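Local atomic coordinates of serine--tRNA ligase (Pyrococcus horikoshii, PDB entry 2DQ0), a protein that catalyses the ATP-dependent attachment of serine to tRNA(Ser), and probably also to tRNA(Sec), as a class II aminoacyl-tRNA synthetase. Residues P115-W129 with E335-D347. Sequence-based numbering, arbitrary orientation.
Sequences PVGKDENDNVPIRFW and EIPYRVVNICTGD
The first torsion of Tyr338 brings its ring beneath Trp129 CB: CG sits between its backbone N and carbonyl carbon (chi1 67°). CB lies over one ring face, 3.8 Å from the centroid, a CH-pi contact. Trp129 CG is trans to its N (chi1 -178°). This leaves the indole nearly parallel to the phenol but slid aside, with Ile336 O at its edge, 3.6 Å from Trp129 CZ3.

The strands 124-129 and 338-342 pair antiparallel. Ile126 and Arg127 both face Val340, a classic beta bulge. Ile126 N donates a hydrogen bond to Val340 O, and Val340 N one to Arg127 O. The Val340 methyls are shared: CG2 touches Ile126 CG1 at 3.6 Å, and CG1 lies over a face of the Arg127 guanidinium.

Beyond the strands, the Asn123 amide links two partners. The Cys344 N-H makes an almost straight hydrogen bond to Asn123 OD1 (3.0 Å, 176°), from above the carbonyl plane. Asn123 ND2 donates to the anti lone pair of Asp347 OD2 at 3.1 Å. Thr345 OG1 accepts a hydrogen bond from Gly117 N and is also hydrogen-bonded to Lys20 O.

The Ile343 side chain lies about 8 Å from the bound seryl-adenylate analogue. In the antiparallel sheet of the class II core, strand 338-342 runs between strands 124-129 and 354-362. Glu328 of helix 316-333 forms a salt bridge with Arg127 and a hydrogen bond with Tyr338 OH; Glu359 of strand 354-362 forms a salt bridge with Arg339.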
loop_
_atom_site.group_PDB
_atom_site.type_symbol
_atom_site.label_atom_id
_atom_site.label_comp_id
_atom_site.label_asym_id
_atom_site.label_seq_id
_atom_site.Cartn_x
_atom_site.Cartn_y
_atom_site.Cartn_z
ATOM N N PRO A 115 20.694 -14.264 -25.245
ATOM C CA PRO A 115 20.383 -15.381 -26.142
ATOM C C PRO A 115 19.043 -15.186 -26.826
ATOM O O PRO A 115 18.149 -14.574 -26.250
ATOM C CB PRO A 115 20.375 -16.580 -25.203
ATOM C CG PRO A 115 19.913 -15.981 -23.896
ATOM C CD PRO A 115 20.721 -14.712 -23.839
ATOM N N VAL A 116 18.902 -15.700 -28.047
ATOM C CA VAL A 116 17.640 -15.567 -28.772
ATOM C C VAL A 116 16.679 -16.698 -28.426
ATOM O O VAL A 116 17.083 -17.847 -28.286
ATOM C CB VAL A 116 17.858 -15.537 -30.289
ATOM C CG1 VAL A 116 16.532 -15.206 -30.999
ATOM C CG2 VAL A 116 18.918 -14.498 -30.627
ATOM N N GLY A 117 15.403 -16.356 -28.283
ATOM C CA GLY A 117 14.411 -17.351 -27.923
ATOM C C GLY A 117 12.978 -16.874 -28.049
ATOM O O GLY A 117 12.700 -15.685 -28.231
ATOM N N LYS A 118 12.057 -17.824 -27.936
ATOM C CA LYS A 118 10.645 -17.546 -28.067
ATOM C C LYS A 118 10.022 -17.205 -26.714
ATOM O O LYS A 118 9.216 -16.276 -26.616
ATOM C CB LYS A 118 9.957 -18.775 -28.674
ATOM C CG LYS A 118 8.660 -18.493 -29.431
ATOM C CD LYS A 118 7.999 -19.795 -29.913
ATOM C CE LYS A 118 6.853 -19.532 -30.899
ATOM N NZ LYS A 118 7.332 -19.007 -32.217
ATOM N N ASP A 119 10.416 -17.943 -25.675
ATOM C CA ASP A 119 9.863 -17.751 -24.330
ATOM C C ASP A 119 10.731 -18.317 -23.188
ATOM O O ASP A 119 11.903 -18.615 -23.381
ATOM C CB ASP A 119 8.460 -18.381 -24.279
ATOM C CG ASP A 119 8.371 -19.691 -25.069
ATOM O OD1 ASP A 119 9.181 -20.611 -24.795
ATOM O OD2 ASP A 119 7.491 -19.792 -25.963
ATOM N N GLU A 120 10.136 -18.475 -22.004
ATOM C CA GLU A 120 10.842 -18.988 -20.822
ATOM C C GLU A 120 11.589 -20.312 -21.030
ATOM O O GLU A 120 12.534 -20.624 -20.308
ATOM C CB GLU A 120 9.873 -19.107 -19.622
ATOM C CG GLU A 120 8.544 -19.805 -19.916
ATOM C CD GLU A 120 7.594 -18.946 -20.749
ATOM O OE1 GLU A 120 6.639 -19.489 -21.351
ATOM O OE2 GLU A 120 7.798 -17.714 -20.799
ATOM N N ASN A 121 11.185 -21.088 -22.027
ATOM C CA ASN A 121 11.857 -22.355 -22.284
ATOM C C ASN A 121 13.171 -22.176 -23.020
ATOM O O ASN A 121 13.946 -23.123 -23.143
ATOM C CB ASN A 121 10.950 -23.298 -23.076
ATOM C CG ASN A 121 9.763 -23.766 -22.263
ATOM O OD1 ASN A 121 8.639 -23.273 -22.424
ATOM N ND2 ASN A 121 10.010 -24.710 -21.362
ATOM N N ASP A 122 13.420 -20.964 -23.510
ATOM C CA ASP A 122 14.657 -20.675 -24.225
ATOM C C ASP A 122 15.623 -19.886 -23.338
ATOM O O ASP A 122 16.730 -19.519 -23.749
ATOM C CB ASP A 122 14.351 -19.923 -25.529
ATOM C CG ASP A 122 13.799 -20.840 -26.623
ATOM O OD1 ASP A 122 12.970 -20.372 -27.438
ATOM O OD2 ASP A 122 14.199 -22.026 -26.679
ATOM N N ASN A 123 15.205 -19.624 -22.110
ATOM C CA ASN A 123 16.085 -18.913 -21.207
ATOM C C ASN A 123 17.285 -19.822 -20.998
ATOM O O ASN A 123 17.155 -21.044 -21.007
ATOM C CB ASN A 123 15.374 -18.618 -19.892
ATOM C CG ASN A 123 14.397 -17.476 -20.020
ATOM O OD1 ASN A 123 14.267 -16.881 -21.091
ATOM N ND2 ASN A 123 13.707 -17.156 -18.928
ATOM N N VAL A 124 18.454 -19.230 -20.805
ATOM C CA VAL A 124 19.647 -20.027 -20.647
ATOM C C VAL A 124 20.240 -20.015 -19.256
ATOM O O VAL A 124 20.568 -18.963 -18.718
ATOM C CB VAL A 124 20.735 -19.562 -21.652
ATOM C CG1 VAL A 124 22.025 -20.311 -21.410
ATOM C CG2 VAL A 124 20.256 -19.775 -23.083
ATOM N N PRO A 125 20.381 -21.203 -18.645
ATOM C CA PRO A 125 20.958 -21.335 -17.296
ATOM C C PRO A 125 22.441 -21.066 -17.479
ATOM O O PRO A 125 23.022 -21.547 -18.445
ATOM C CB PRO A 125 20.689 -22.796 -16.934
ATOM C CG PRO A 125 19.502 -23.160 -17.777
ATOM C CD PRO A 125 19.803 -22.477 -19.098
ATOM N N ILE A 126 23.060 -20.314 -16.575
ATOM C CA ILE A 126 24.475 -19.993 -16.732
ATOM C C ILE A 126 25.276 -20.213 -15.475
ATOM O O ILE A 126 26.487 -20.049 -15.468
ATOM C CB ILE A 126 24.669 -18.516 -17.141
ATOM C CG1 ILE A 126 24.061 -17.597 -16.077
ATOM C CG2 ILE A 126 24.024 -18.245 -18.501
ATOM C CD1 ILE A 126 24.282 -16.135 -16.354
ATOM N N ARG A 127 24.604 -20.603 -14.408
ATOM C CA ARG A 127 25.282 -20.782 -13.142
ATOM C C ARG A 127 24.370 -21.548 -12.171
ATOM O O ARG A 127 23.150 -21.404 -12.203
ATOM C CB ARG A 127 25.654 -19.381 -12.612
ATOM C CG ARG A 127 26.299 -19.357 -11.249
ATOM C CD ARG A 127 27.200 -18.132 -11.016
ATOM N NE ARG A 127 26.570 -16.800 -10.995
ATOM C CZ ARG A 127 26.247 -16.087 -12.076
ATOM N NH1 ARG A 127 26.464 -16.565 -13.285
ATOM N NH2 ARG A 127 25.764 -14.859 -11.950
ATOM N N PHE A 128 24.960 -22.386 -11.329
ATOM C CA PHE A 128 24.189 -23.158 -10.371
ATOM C C PHE A 128 24.883 -23.133 -9.029
ATOM O O PHE A 128 26.105 -23.090 -8.972
ATOM C CB PHE A 128 24.069 -24.612 -10.814
ATOM C CG PHE A 128 23.435 -24.787 -12.150
ATOM C CD1 PHE A 128 24.197 -24.707 -13.308
ATOM C CD2 PHE A 128 22.073 -25.074 -12.251
ATOM C CE1 PHE A 128 23.620 -24.912 -14.548
ATOM C CE2 PHE A 128 21.480 -25.284 -13.483
ATOM C CZ PHE A 128 22.253 -25.206 -14.642
ATOM N N TRP A 129 24.112 -23.193 -7.948
ATOM C CA TRP A 129 24.705 -23.165 -6.620
ATOM C C TRP A 129 23.904 -24.028 -5.644
ATOM O O TRP A 129 22.686 -24.092 -5.747
ATOM C CB TRP A 129 24.753 -21.707 -6.126
ATOM C CG TRP A 129 25.405 -21.554 -4.781
ATOM C CD1 TRP A 129 26.738 -21.362 -4.528
ATOM C CD2 TRP A 129 24.784 -21.760 -3.505
ATOM N NE1 TRP A 129 26.983 -21.452 -3.175
ATOM C CE2 TRP A 129 25.803 -21.698 -2.525
ATOM C CE3 TRP A 129 23.465 -22.003 -3.096
ATOM C CZ2 TRP A 129 25.544 -21.872 -1.166
ATOM C CZ3 TRP A 129 23.209 -22.177 -1.737
ATOM C CH2 TRP A 129 24.246 -22.111 -0.792
ATOM N N GLU A 335 20.920 -20.318 2.480
ATOM C CA GLU A 335 21.111 -21.730 2.150
ATOM C C GLU A 335 20.029 -22.226 1.185
ATOM O O GLU A 335 19.395 -23.268 1.412
ATOM C CB GLU A 335 21.092 -22.583 3.427
ATOM C CG GLU A 335 22.085 -22.171 4.515
ATOM C CD GLU A 335 21.896 -22.954 5.816
ATOM O OE1 GLU A 335 22.170 -22.402 6.914
ATOM O OE2 GLU A 335 21.475 -24.132 5.743
ATOM N N ILE A 336 19.820 -21.477 0.107
ATOM C CA ILE A 336 18.816 -21.858 -0.878
ATOM C C ILE A 336 19.459 -22.194 -2.218
ATOM O O ILE A 336 19.967 -21.311 -2.918
ATOM C CB ILE A 336 17.760 -20.739 -1.098
ATOM C CG1 ILE A 336 17.068 -20.396 0.231
ATOM C CG2 ILE A 336 16.702 -21.219 -2.101
ATOM C CD1 ILE A 336 16.222 -21.543 0.827
ATOM N N PRO A 337 19.439 -23.477 -2.595
ATOM C CA PRO A 337 20.048 -23.844 -3.876
ATOM C C PRO A 337 19.284 -23.168 -5.025
ATOM O O PRO A 337 18.076 -22.980 -4.961
ATOM C CB PRO A 337 19.985 -25.377 -3.867
ATOM C CG PRO A 337 18.731 -25.660 -3.067
ATOM C CD PRO A 337 18.768 -24.624 -1.952
ATOM N N TYR A 338 20.005 -22.788 -6.070
ATOM C CA TYR A 338 19.398 -22.072 -7.180
ATOM C C TYR A 338 20.254 -22.191 -8.429
ATOM O O TYR A 338 21.330 -22.795 -8.428
ATOM C CB TYR A 338 19.274 -20.586 -6.807
ATOM C CG TYR A 338 20.615 -19.863 -6.655
ATOM C CD1 TYR A 338 21.303 -19.386 -7.768
ATOM C CD2 TYR A 338 21.214 -19.697 -5.397
ATOM C CE1 TYR A 338 22.555 -18.765 -7.649
ATOM C CE2 TYR A 338 22.475 -19.074 -5.261
ATOM C CZ TYR A 338 23.140 -18.615 -6.395
ATOM O OH TYR A 338 24.397 -18.047 -6.288
ATOM N N ARG A 339 19.760 -21.585 -9.492
ATOM C CA ARG A 339 20.460 -21.551 -10.754
ATOM C C ARG A 339 20.130 -20.146 -11.287
ATOM O O ARG A 339 19.012 -19.667 -11.108
ATOM C CB ARG A 339 19.922 -22.651 -11.689
ATOM C CG ARG A 339 18.519 -22.399 -12.214
ATOM C CD ARG A 339 18.011 -23.480 -13.142
ATOM N NE ARG A 339 16.857 -22.963 -13.867
ATOM C CZ ARG A 339 16.403 -23.441 -15.019
ATOM N NH1 ARG A 339 15.350 -22.881 -15.601
ATOM N NH2 ARG A 339 17.003 -24.476 -15.592
ATOM N N VAL A 340 21.088 -19.443 -11.878
ATOM C CA VAL A 340 20.732 -18.132 -12.394
ATOM C C VAL A 340 20.646 -18.271 -13.891
ATOM O O VAL A 340 21.418 -18.994 -14.515
ATOM C CB VAL A 340 21.714 -16.990 -11.960
ATOM C CG1 VAL A 340 22.750 -17.520 -11.001
ATOM C CG2 VAL A 340 22.303 -16.304 -13.169
ATOM N N VAL A 341 19.687 -17.567 -14.462
ATOM C CA VAL A 341 19.422 -17.672 -15.873
ATOM C C VAL A 341 19.571 -16.378 -16.659
ATOM O O VAL A 341 19.343 -15.296 -16.136
ATOM C CB VAL A 341 17.985 -18.240 -16.043
ATOM C CG1 VAL A 341 17.480 -18.022 -17.438
ATOM C CG2 VAL A 341 17.974 -19.721 -15.699
ATOM N N ASN A 342 19.989 -16.494 -17.914
ATOM C CA ASN A 342 20.079 -15.332 -18.769
ATOM C C ASN A 342 18.788 -15.412 -19.567
ATOM O O ASN A 342 18.546 -16.358 -20.316
ATOM C CB ASN A 342 21.278 -15.411 -19.703
ATOM C CG ASN A 342 21.439 -14.151 -20.559
ATOM O OD1 ASN A 342 20.616 -13.217 -20.500
ATOM N ND2 ASN A 342 22.500 -14.123 -21.364
ATOM N N ILE A 343 17.942 -14.418 -19.386
ATOM C CA ILE A 343 16.672 -14.405 -20.056
ATOM C C ILE A 343 16.817 -14.067 -21.511
ATOM O O ILE A 343 17.553 -13.150 -21.867
ATOM C CB ILE A 343 15.743 -13.444 -19.329
ATOM C CG1 ILE A 343 15.476 -14.040 -17.942
ATOM C CG2 ILE A 343 14.456 -13.189 -20.148
ATOM C CD1 ILE A 343 14.728 -13.124 -17.043
ATOM N N CYS A 344 16.108 -14.827 -22.341
ATOM C CA CYS A 344 16.155 -14.666 -23.785
ATOM C C CYS A 344 15.328 -13.500 -24.316
ATOM O O CYS A 344 14.515 -12.907 -23.595
ATOM C CB CYS A 344 15.770 -15.988 -24.490
ATOM S SG CYS A 344 14.030 -16.556 -24.415
ATOM N N THR A 345 15.565 -13.181 -25.586
ATOM C CA THR A 345 14.909 -12.072 -26.255
ATOM C C THR A 345 13.394 -12.066 -26.148
ATOM O O THR A 345 12.794 -11.007 -25.903
ATOM C CB THR A 345 15.305 -12.014 -27.753
ATOM O OG1 THR A 345 15.151 -13.312 -28.339
ATOM C CG2 THR A 345 16.756 -11.542 -27.919
ATOM N N GLY A 346 12.784 -13.242 -26.323
ATOM C CA GLY A 346 11.334 -13.355 -26.263
ATOM C C GLY A 346 10.700 -13.289 -24.881
ATOM O O GLY A 346 9.514 -12.991 -24.748
ATOM N N ASP A 347 11.474 -13.551 -23.838
ATOM C CA ASP A 347 10.927 -13.521 -22.491
ATOM C C ASP A 347 11.528 -12.353 -21.735
ATOM O O ASP A 347 11.403 -12.269 -20.515
ATOM C CB ASP A 347 11.276 -14.840 -21.789
ATOM C CG ASP A 347 10.513 -15.044 -20.497
ATOM O OD1 ASP A 347 9.291 -14.763 -20.476
ATOM O OD2 ASP A 347 11.135 -15.506 -19.513
#